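PDB 3KM5: lysine specific cysteine protease from Porphyromonas gingivalis, which cleaves proteins after lysine as a secreted cysteine protease and, through adhesin domains such as this K2 jelly-roll module, has haemolytic activity. Local coordinates for the calcium ion site. Coordinates in Å, arbitrary orientation; residue numbers count along the deposited sequence, not the author numbering.

The calcium ion site. Residues 25, 27-32, 55, 65-67. With CA (calcium ion), chain B.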
loop_
_atom_site.group_PDB
_atom_site.type_symbol
_atom_site.label_atom_id
_atom_site.label_comp_id
_atom_site.label_asym_id
_atom_site.label_seq_id
_atom_site.Cartn_x
_atom_site.Cartn_y
_atom_site.Cartn_z
ATOM N N ASP A 25 2.445 12.785 -1.818
ATOM C CA ASP A 25 3.851 12.607 -1.419
ATOM C C ASP A 25 4.146 13.596 -0.292
ATOM O O ASP A 25 4.735 14.640 -0.560
ATOM C CB ASP A 25 4.729 12.900 -2.636
ATOM C CG ASP A 25 6.206 12.949 -2.315
ATOM O OD1 ASP A 25 6.638 12.264 -1.359
ATOM O OD2 ASP A 25 6.933 13.677 -3.015
ATOM N N ASP A 27 6.024 13.713 2.404
ATOM C CA ASP A 27 7.407 14.002 2.814
ATOM C C ASP A 27 8.141 14.820 1.752
ATOM O O ASP A 27 9.151 15.472 2.062
ATOM C CB ASP A 27 8.175 12.731 3.074
ATOM C CG ASP A 27 8.129 11.806 1.889
ATOM O OD1 ASP A 27 7.057 11.211 1.617
ATOM O OD2 ASP A 27 9.121 11.724 1.181
ATOM N N GLY A 28 7.676 14.769 0.492
ATOM C CA GLY A 28 8.264 15.599 -0.559
ATOM C C GLY A 28 9.452 15.071 -1.307
ATOM O O GLY A 28 10.130 15.851 -1.984
ATOM N N ASP A 29 9.742 13.777 -1.249
ATOM C CA ASP A 29 10.903 13.210 -1.940
ATOM C C ASP A 29 10.641 12.718 -3.390
ATOM O O ASP A 29 11.488 12.085 -3.999
ATOM C CB ASP A 29 11.544 12.050 -1.149
ATOM C CG ASP A 29 10.688 10.810 -1.095
ATOM O OD1 ASP A 29 9.552 10.829 -1.638
ATOM O OD2 ASP A 29 11.140 9.810 -0.505
ATOM N N GLY A 30 9.463 12.988 -3.950
ATOM C CA GLY A 30 9.196 12.590 -5.344
ATOM C C GLY A 30 9.016 11.093 -5.544
ATOM O O GLY A 30 9.055 10.593 -6.657
ATOM N N GLN A 31 8.748 10.380 -4.454
ATOM C CA GLN A 31 8.513 8.928 -4.455
ATOM C C GLN A 31 7.258 8.633 -3.636
ATOM O O GLN A 31 7.096 9.155 -2.520
ATOM C CB GLN A 31 9.729 8.179 -3.887
ATOM C CG GLN A 31 11.009 8.498 -4.730
ATOM C CD GLN A 31 12.267 7.791 -4.330
ATOM O OE1 GLN A 31 13.281 8.426 -4.028
ATOM N NE2 GLN A 31 12.231 6.478 -4.349
ATOM N N GLY A 32 6.336 7.832 -4.195
ATOM C CA GLY A 32 5.091 7.616 -3.523
ATOM C C GLY A 32 4.494 6.294 -3.942
ATOM O O GLY A 32 5.222 5.373 -4.340
ATOM N N SER A 55 4.628 1.092 -2.054
ATOM C CA SER A 55 5.340 2.253 -1.541
ATOM C C SER A 55 6.639 1.752 -0.866
ATOM O O SER A 55 6.656 0.745 -0.184
ATOM C CB SER A 55 4.453 3.033 -0.559
ATOM O OG SER A 55 5.172 4.150 -0.007
ATOM N N PRO A 65 9.554 7.731 4.024
ATOM C CA PRO A 65 8.278 8.079 3.415
ATOM C C PRO A 65 7.228 8.686 4.335
ATOM O O PRO A 65 7.213 8.458 5.545
ATOM C CB PRO A 65 7.757 6.715 2.929
ATOM C CG PRO A 65 8.414 5.726 3.852
ATOM C CD PRO A 65 9.779 6.277 3.992
ATOM N N ASP A 66 6.359 9.468 3.733
ATOM C CA ASP A 66 5.062 9.835 4.294
ATOM C C ASP A 66 4.099 9.964 3.119
ATOM O O ASP A 66 3.819 11.063 2.623
ATOM C CB ASP A 66 5.149 11.098 5.160
ATOM C CG ASP A 66 3.840 11.384 5.904
ATOM O OD1 ASP A 66 2.911 10.575 5.790
ATOM O OD2 ASP A 66 3.689 12.462 6.532
ATOM N N ASN A 67 3.678 8.799 2.642
ATOM C CA ASN A 67 2.975 8.680 1.386
ATOM C C ASN A 67 1.538 8.247 1.630
ATOM O O ASN A 67 1.281 7.235 2.297
ATOM C CB ASN A 67 3.636 7.625 0.476
ATOM C CG ASN A 67 5.084 7.898 0.178
ATOM O OD1 ASN A 67 5.506 9.044 0.127
ATOM N ND2 ASN A 67 5.832 6.836 -0.117
HETATM CA CA CA B . 7.468 10.281 -0.581
HETATM O O HOH W 1 8.910 8.483 0.233
#
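A DxDxDG loop of the EF-hand-like kind, running from the end of strand 22-25 to Gln31, wraps the calcium ion in this cleaved-adhesin jelly roll, and Asn67 adds a ligand from strand 66-70; with water 1 and both oxygens of Asp27, seven ligand atoms are seen. Asp25, with CG anti to its backbone N (chi1 172°), reaches the metal tip-on through OD1 at 2.3 Å from CA. Its other carboxylate oxygen turns back to the loop, where Gly30 N donates to OD2 at 2.8 Å from above the carboxylate plane. Asp27 meets the ion lopsidedly, OD1 at 2.4 Å and OD2 at 2.8 Å from CA. Its CG sits in the crowded position between backbone N and carbonyl carbon (chi1 55°), and amides come to both oxygens from above the plane: Asp66 N to OD1, Asp29 N to OD2. Asp29 takes the same crowded turn yet binds through OD1 alone, which also accepts from Gln31 N at 3.0 Å; Asp29 OD2 lies 2.7 Å from the oxygen of water 1. If ionised, the three carboxylates would more than balance the ion, and the N-H groups donating to them may ease the excess. Gln31 contributes its backbone O, and its side chain points away from the ion. On the strand side, Asn67 points its amide OD1 at the calcium, while ND2 donates almost in the amide plane to Ser55 OG (2.8 Å, 165° at H), consistent with the flip that turns oxygen to the cation.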